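Local coordinates for periplasmic binding protein/LacI transcriptional regulator (Burkholderia multivorans, PDB 4YLE) that probably captures a simple sugar in the periplasm and delivers it to an ABC transporter, as a solute-binding protein of the periplasmic binding protein family, at residues F46-T49 with M50-G53; I82-V85 with E86-V90; L291-A295 with E296-Q300. All blocks are in the same frame, centred on the assembly; numbering follows the deposited sequence.

Contact 1: F46-T49 with M50-G53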
loop_
_atom_site.group_PDB
_atom_site.type_symbol
_atom_site.label_atom_id
_atom_site.label_comp_id
_atom_site.label_asym_id
_atom_site.label_seq_id
_atom_site.Cartn_x
_atom_site.Cartn_y
_atom_site.Cartn_z
ATOM N N PHE A 46 -6.952 2.345 5.252
ATOM C CA PHE A 46 -5.530 2.131 5.472
ATOM C C PHE A 46 -4.821 3.441 5.825
ATOM O O PHE A 46 -4.023 3.515 6.768
ATOM C CB PHE A 46 -4.908 1.518 4.229
ATOM C CG PHE A 46 -3.425 1.254 4.360
ATOM C CD1 PHE A 46 -2.951 0.112 4.989
ATOM C CD2 PHE A 46 -2.506 2.139 3.818
ATOM C CE1 PHE A 46 -1.578 -0.123 5.096
ATOM C CE2 PHE A 46 -1.155 1.910 3.899
ATOM C CZ PHE A 46 -0.679 0.782 4.552
ATOM N N PHE A 47 -5.095 4.493 5.064
ATOM C CA PHE A 47 -4.429 5.757 5.317
ATOM C C PHE A 47 -5.033 6.518 6.456
ATOM O O PHE A 47 -4.320 7.280 7.136
ATOM C CB PHE A 47 -4.385 6.566 4.025
ATOM C CG PHE A 47 -3.497 5.929 3.016
ATOM C CD1 PHE A 47 -2.130 5.891 3.231
ATOM C CD2 PHE A 47 -4.018 5.293 1.914
ATOM C CE1 PHE A 47 -1.300 5.247 2.326
ATOM C CE2 PHE A 47 -3.195 4.651 1.009
ATOM C CZ PHE A 47 -1.839 4.613 1.231
ATOM N N LEU A 48 -6.333 6.339 6.700
ATOM C CA LEU A 48 -6.919 6.971 7.870
ATOM C C LEU A 48 -6.299 6.376 9.133
ATOM O O LEU A 48 -5.975 7.114 10.061
ATOM C CB LEU A 48 -8.431 6.834 7.858
ATOM C CG LEU A 48 -9.020 7.470 6.588
ATOM C CD1 LEU A 48 -10.520 7.333 6.654
ATOM C CD2 LEU A 48 -8.615 8.952 6.387
ATOM N N THR A 49 -6.063 5.064 9.124
ATOM C CA THR A 49 -5.384 4.370 10.219
ATOM C C THR A 49 -3.946 4.859 10.373
ATOM O O THR A 49 -3.457 5.115 11.479
ATOM C CB THR A 49 -5.402 2.855 9.970
ATOM O OG1 THR A 49 -6.747 2.387 10.118
ATOM C CG2 THR A 49 -4.505 2.110 10.962
HETATM N N MSE A 50 -3.275 5.023 9.247
HETATM C CA MSE A 50 -1.930 5.559 9.231
HETATM C C MSE A 50 -1.905 6.957 9.833
HETATM O O MSE A 50 -1.067 7.239 10.694
HETATM C CB MSE A 50 -1.375 5.617 7.803
HETATM C CG MSE A 50 0.035 6.109 7.737
HETATM SE SE MSE A 50 0.704 6.310 5.920
HETATM C CE MSE A 50 0.960 4.429 5.593
ATOM N N GLU A 51 -2.800 7.822 9.359
ATOM C CA GLU A 51 -2.888 9.210 9.829
ATOM C C GLU A 51 -3.142 9.273 11.321
ATOM O O GLU A 51 -2.479 10.034 12.037
ATOM C CB GLU A 51 -3.990 9.960 9.062
ATOM C CG GLU A 51 -3.985 11.438 9.296
ATOM C CD GLU A 51 -5.112 12.155 8.570
ATOM O OE1 GLU A 51 -6.202 11.567 8.447
ATOM O OE2 GLU A 51 -4.892 13.298 8.122
ATOM N N ASN A 52 -4.060 8.446 11.806
ATOM C CA ASN A 52 -4.367 8.463 13.228
ATOM C C ASN A 52 -3.130 8.090 14.032
ATOM O O ASN A 52 -2.832 8.732 15.038
ATOM C CB ASN A 52 -5.523 7.523 13.558
ATOM C CG ASN A 52 -6.838 8.021 13.013
ATOM O OD1 ASN A 52 -7.035 9.229 12.851
ATOM N ND2 ASN A 52 -7.744 7.094 12.714
ATOM N N GLY A 53 -2.406 7.075 13.575
ATOM C CA GLY A 53 -1.176 6.647 14.222
ATOM C C GLY A 53 -0.135 7.745 14.317
ATOM O O GLY A 53 0.484 7.969 15.355
HETATM O O HOH W 1 -8.645 3.953 11.717
#
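Met-50, a selenomethionine, reaches back along its helix to both phenylalanines of the preceding turn. Its SE lies beside the Phe-47 ring, near the ring plane and 3.9 Å from CD1, a Met-aromatic contact made at the edge: the line from the ring centroid (5.2 Å) runs 81° off the normal. The two side chains extend alongside each other in the same direction. CE lies between the two rings, near Phe-47 CE1 and 3.7 Å from Phe-46 CE2, which it meets obliquely. What brings it there is a chain extended through CG and bent only at its last torsion (chi3 -75°). The Phe-46 ring sets an edge over the Phe-47 face, with Phe-46 CD2 3.5 Å above its centre.

On the outer side, the side chains of Leu-48 and Glu-51 cross at an angle, with Leu-48 CD2 and Glu-51 OE1 a loose 4.1 Å apart, while the other carboxylate oxygen, OE2, is hydrogen-bonded to Thr-69 OG1 on strand 66-72. Thr-49 OG1 bonds to Glu-45 O one turn earlier and also to a water at 2.9 Å, which accepts a weak bond from Asn-52 ND2. Beneath these side chains four successive i to i+4 backbone bonds fix the spacing, among them Glu-51 N to Phe-47 O at 2.7 Å. Ala-279 and Ala-283 of helix 279-295 cover Met-50, and Met-39 of strand 34-39 packs against Phe-47, Met-50 and Glu-51. The Phe-46 side chain lies about 4 Å from the bound unknown ligand. These are the first turns of the helix in the beta-alpha-beta unit 34-39, 45-60, 66-72, whose N-terminal end contributes an aromatic side chain to the ligand site of a periplasmic binding protein.

Contact 2: I82-V85 with E86-V90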
loop_
_atom_site.group_PDB
_atom_site.type_symbol
_atom_site.label_atom_id
_atom_site.label_comp_id
_atom_site.label_asym_id
_atom_site.label_seq_id
_atom_site.Cartn_x
_atom_site.Cartn_y
_atom_site.Cartn_z
ATOM N N ILE A 82 1.605 15.294 -6.220
ATOM C CA ILE A 82 2.786 16.078 -6.576
ATOM C C ILE A 82 2.587 17.508 -6.105
ATOM O O ILE A 82 3.518 18.127 -5.583
ATOM C CB ILE A 82 3.075 16.024 -8.096
ATOM C CG1 ILE A 82 3.575 14.621 -8.463
ATOM C CG2 ILE A 82 4.125 17.074 -8.506
ATOM C CD1 ILE A 82 3.711 14.339 -9.940
ATOM N N ARG A 83 1.369 18.026 -6.264
ATOM C CA ARG A 83 1.076 19.391 -5.853
ATOM C C ARG A 83 1.262 19.549 -4.351
ATOM O O ARG A 83 1.793 20.556 -3.888
ATOM C CB ARG A 83 -0.339 19.793 -6.268
ATOM C CG ARG A 83 -0.450 20.131 -7.754
ATOM C CD ARG A 83 -1.703 20.934 -8.062
ATOM N NE ARG A 83 -2.919 20.240 -7.642
ATOM C CZ ARG A 83 -3.594 19.364 -8.386
ATOM N NH1 ARG A 83 -3.183 19.046 -9.606
ATOM N NH2 ARG A 83 -4.689 18.790 -7.898
ATOM N N ILE A 84 0.838 18.539 -3.594
ATOM C CA ILE A 84 0.966 18.590 -2.154
ATOM C C ILE A 84 2.436 18.687 -1.764
ATOM O O ILE A 84 2.805 19.508 -0.920
ATOM C CB ILE A 84 0.309 17.374 -1.522
ATOM C CG1 ILE A 84 -1.205 17.518 -1.664
ATOM C CG2 ILE A 84 0.667 17.262 -0.051
ATOM C CD1 ILE A 84 -1.980 16.274 -1.412
ATOM N N VAL A 85 3.278 17.870 -2.382
ATOM C CA VAL A 85 4.697 17.890 -2.057
ATOM C C VAL A 85 5.290 19.263 -2.409
ATOM O O VAL A 85 6.029 19.834 -1.610
ATOM C CB VAL A 85 5.463 16.767 -2.766
ATOM C CG1 VAL A 85 6.941 16.792 -2.382
ATOM C CG2 VAL A 85 4.853 15.395 -2.391
ATOM N N GLU A 86 4.942 19.813 -3.570
ATOM C CA GLU A 86 5.419 21.158 -3.931
ATOM C C GLU A 86 4.997 22.201 -2.893
ATOM O O GLU A 86 5.785 23.070 -2.519
ATOM C CB GLU A 86 4.921 21.541 -5.331
ATOM C CG GLU A 86 5.538 20.627 -6.379
ATOM C CD GLU A 86 5.395 21.112 -7.807
ATOM O OE1 GLU A 86 4.263 21.456 -8.224
ATOM O OE2 GLU A 86 6.428 21.117 -8.517
ATOM N N GLN A 87 3.774 22.071 -2.385
ATOM C CA GLN A 87 3.259 22.981 -1.362
ATOM C C GLN A 87 4.010 22.784 -0.036
ATOM O O GLN A 87 4.174 23.721 0.746
ATOM C CB GLN A 87 1.752 22.748 -1.207
ATOM C CG GLN A 87 1.081 23.340 0.028
ATOM C CD GLN A 87 -0.290 22.703 0.278
ATOM O OE1 GLN A 87 -0.966 22.256 -0.661
ATOM N NE2 GLN A 87 -0.694 22.637 1.547
HETATM N N MSE A 88 4.472 21.561 0.212
HETATM C CA MSE A 88 5.283 21.289 1.396
HETATM C C MSE A 88 6.672 21.918 1.243
HETATM O O MSE A 88 7.290 22.310 2.230
HETATM C CB MSE A 88 5.408 19.775 1.643
HETATM C CG MSE A 88 4.111 19.104 2.070
HETATM SE SE MSE A 88 3.247 19.899 3.647
HETATM C CE MSE A 88 1.807 20.924 2.789
ATOM N N ILE A 89 7.165 22.007 0.011
ATOM C CA ILE A 89 8.493 22.583 -0.219
ATOM C C ILE A 89 8.452 24.095 -0.003
ATOM O O ILE A 89 9.428 24.672 0.475
ATOM C CB ILE A 89 9.037 22.261 -1.642
ATOM C CG1 ILE A 89 9.222 20.749 -1.802
ATOM C CG2 ILE A 89 10.373 22.957 -1.885
ATOM C CD1 ILE A 89 9.663 20.264 -3.164
ATOM N N VAL A 90 7.330 24.739 -0.320
ATOM C CA VAL A 90 7.240 26.184 -0.122
ATOM C C VAL A 90 7.095 26.516 1.366
ATOM O O VAL A 90 7.651 27.504 1.843
ATOM C CB VAL A 90 6.069 26.825 -0.920
ATOM C CG1 VAL A 90 6.239 26.584 -2.409
ATOM C CG2 VAL A 90 4.734 26.294 -0.469
#
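Ile-84 and Met-88 meet loosely one helical turn apart, Ile-84 CG2 lying 4.4 Å from CG of the selenomethionine. Val-85 CG1 and Ile-89 CD1 form a similar light contact at 4.5 Å. Closer are the approaches of aliphatic carbons to backbone carbonyls: Met-88 CG and Ile-84 O are 3.3 Å apart, as are Ile-89 CG1 and Val-85 O. Both Met-88 and Ile-89 turn their first branch opposite their own carbonyl carbon (chi1 -69° in Met-88), which lays CG or CG1 back along the helix over the preceding turn.

Ile-84, Val-85 and Met-88 are buried. Ile-84 and Met-88 bear on strands 34-39 and 66-72, Val-85 on strand 34-39, and Val-85 and Ile-89 touch helix 107-115; helix 78-90 thus packs on the sheet and against its neighbouring helix in the layered alpha/beta manner.

Of the polar side chains, Glu-86 sends its CG over Ile-82 O at 3.3 Å, and its carboxylate carbon CD passes Ile-82 CG2 at 4.3 Å; the Glu-86 side chain also touches Val-109 and Lys-112. Gln-87 extends outward on the exposed side, with CB resting against Ile-84 O.

The four backbone bonds between the segments are i to i+4: Glu-86 N to Ile-82 O is nearly straight (168°), but the angle narrows through Gln-87 and Met-88 to 138° at Ile-89 N to Val-85 O, where Ile-89 N also gives a weak bond to Glu-86 O.

Contact 3: L291-A295 with E296-Q300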
loop_
_atom_site.group_PDB
_atom_site.type_symbol
_atom_site.label_atom_id
_atom_site.label_comp_id
_atom_site.label_asym_id
_atom_site.label_seq_id
_atom_site.Cartn_x
_atom_site.Cartn_y
_atom_site.Cartn_z
ATOM N N LEU A 291 13.429 12.335 11.735
ATOM C CA LEU A 291 13.831 13.101 12.905
ATOM C C LEU A 291 15.240 12.705 13.383
ATOM O O LEU A 291 15.992 13.538 13.859
ATOM C CB LEU A 291 12.804 12.920 14.044
ATOM C CG LEU A 291 11.380 13.452 13.799
ATOM C CD1 LEU A 291 10.456 13.078 14.936
ATOM C CD2 LEU A 291 11.342 14.961 13.604
ATOM N N LYS A 292 15.581 11.430 13.267
ATOM C CA LYS A 292 16.904 10.970 13.668
ATOM C C LYS A 292 17.970 11.594 12.762
ATOM O O LYS A 292 19.019 12.075 13.229
ATOM C CB LYS A 292 16.942 9.438 13.643
ATOM C CG LYS A 292 16.194 8.860 14.836
ATOM C CD LYS A 292 16.325 7.365 14.940
ATOM C CE LYS A 292 15.676 6.863 16.224
ATOM N NZ LYS A 292 15.778 5.381 16.352
ATOM N N ALA A 293 17.676 11.643 11.467
ATOM C CA ALA A 293 18.576 12.271 10.512
ATOM C C ALA A 293 18.741 13.733 10.879
ATOM O O ALA A 293 19.858 14.240 10.939
ATOM C CB ALA A 293 18.052 12.109 9.096
ATOM N N ILE A 294 17.636 14.404 11.174
ATOM C CA ILE A 294 17.681 15.832 11.510
ATOM C C ILE A 294 18.438 16.070 12.814
ATOM O O ILE A 294 19.178 17.066 12.947
ATOM C CB ILE A 294 16.257 16.421 11.616
ATOM C CG1 ILE A 294 15.612 16.477 10.232
ATOM C CG2 ILE A 294 16.271 17.790 12.281
ATOM C CD1 ILE A 294 14.122 16.781 10.240
ATOM N N ALA A 295 18.260 15.165 13.775
ATOM C CA ALA A 295 18.925 15.296 15.074
ATOM C C ALA A 295 20.452 15.279 14.910
ATOM O O ALA A 295 21.199 15.939 15.665
ATOM C CB ALA A 295 18.477 14.174 16.029
ATOM N N GLU A 296 20.915 14.530 13.919
ATOM C CA GLU A 296 22.339 14.319 13.735
ATOM C C GLU A 296 22.866 15.174 12.580
ATOM O O GLU A 296 24.021 15.030 12.179
ATOM C CB GLU A 296 22.637 12.831 13.492
ATOM C CG GLU A 296 22.339 11.905 14.708
ATOM C CD GLU A 296 22.715 10.454 14.463
ATOM O OE1 GLU A 296 23.060 10.109 13.311
ATOM O OE2 GLU A 296 22.665 9.651 15.416
ATOM N N HIS A 297 22.019 16.068 12.075
ATOM C CA HIS A 297 22.365 16.948 10.958
ATOM C C HIS A 297 22.902 16.184 9.747
ATOM O O HIS A 297 23.838 16.649 9.074
ATOM C CB HIS A 297 23.389 17.995 11.410
ATOM C CG HIS A 297 22.890 18.885 12.508
ATOM N ND1 HIS A 297 22.087 19.978 12.269
ATOM C CD2 HIS A 297 23.070 18.833 13.851
ATOM C CE1 HIS A 297 21.798 20.567 13.418
ATOM N NE2 HIS A 297 22.379 19.891 14.393
ATOM N N ARG A 298 22.299 15.038 9.451
ATOM C CA ARG A 298 22.711 14.214 8.322
ATOM C C ARG A 298 22.230 14.803 7.022
ATOM O O ARG A 298 21.173 15.429 6.975
ATOM C CB ARG A 298 22.149 12.795 8.417
ATOM C CG ARG A 298 22.502 12.051 9.673
ATOM C CD ARG A 298 23.932 11.593 9.640
ATOM N NE ARG A 298 24.314 10.992 10.910
ATOM C CZ ARG A 298 25.543 10.606 11.216
ATOM N NH1 ARG A 298 26.528 10.761 10.343
ATOM N NH2 ARG A 298 25.789 10.072 12.401
ATOM N N LYS A 299 22.999 14.563 5.966
ATOM C CA LYS A 299 22.594 14.926 4.616
ATOM C C LYS A 299 21.819 13.788 3.978
ATOM O O LYS A 299 22.088 12.618 4.246
ATOM C CB LYS A 299 23.804 15.251 3.754
ATOM C CG LYS A 299 24.664 16.341 4.308
ATOM C CD LYS A 299 25.851 16.599 3.388
ATOM C CE LYS A 299 26.640 17.821 3.835
ATOM N NZ LYS A 299 25.774 19.028 3.892
ATOM N N GLN A 300 20.869 14.135 3.116
ATOM C CA GLN A 300 20.079 13.133 2.403
ATOM C C GLN A 300 20.933 11.996 1.826
ATOM O O GLN A 300 20.576 10.818 1.949
ATOM C CB GLN A 300 19.300 13.802 1.280
ATOM C CG GLN A 300 18.354 12.863 0.548
ATOM C CD GLN A 300 17.137 12.500 1.405
ATOM O OE1 GLN A 300 16.694 13.290 2.241
ATOM N NE2 GLN A 300 16.594 11.318 1.187
#
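Ala-293 O is gripped by two backbone N-H groups that reach it from opposite faces of its carbonyl plane. Arg-298 N comes in almost straight, 3.0 Å from Ala-293 O and at 171°. Glu-296 N, 3.2 Å from Ala-293 O, stands above the plane; its N-H is shared with Lys-292 O, and both bonds are bent. His-297 N closes the turn on Ile-294 O at 3.1 Å, again from above the carbonyl plane, and the His-297 ring lays one face over that oxygen, which sits 4.1 Å above the ring centre.

Beyond the backbone, CB and CG of Arg-298 lie against Ala-293; the bend at chi2 (-75°) then turns the chain beyond them toward Glu-296. The guanidinium holds the carboxylate side-on, with NE and NH2 both directed to OE1. Arg-298 NE approaches Glu-296 OE1 at 2.8 Å from the anti side, whereas Arg-298 NH2, 2.9 Å from Glu-296 OE1, meets it from above the carboxylate plane. OE1 lies in the guanidinium plane, and NH1 forms a second salt bridge to Glu-302 OE2; these partners fix the position and rotation of the flat group. Leu-303 covers Ala-293 and Arg-298 from the following loop.

Glu-296 leaves helical geometry and His-297 takes positive phi (53°). With the bonds from Arg-298 N to Ala-293 O and His-297 N to Ile-294 O, this is a Schellman motif, with His-297 as C-prime residue, ending helix 279-295 at the protein surface.

Overall arrangement
All three contacts are local, between neighbouring turns of one helix or at its end, and none touches another. Contacts 1 and 2, both partly buried, lie on helices that pack on strand 34-39, yet they differ in character: contact 1 is rich in aromatic and selenium contacts and borders the ligand, whereas contact 2 is aliphatic and packs on the sheet and beside helix 107-115. Contact 3 is the surface member, its centre about 26 Å from the centre of the chain, where backbone capping and a salt bridge replace apolar packing. Helix 279-295 relates it to contact 1, since the helix covers Met-50 near its start and ends in contact 3.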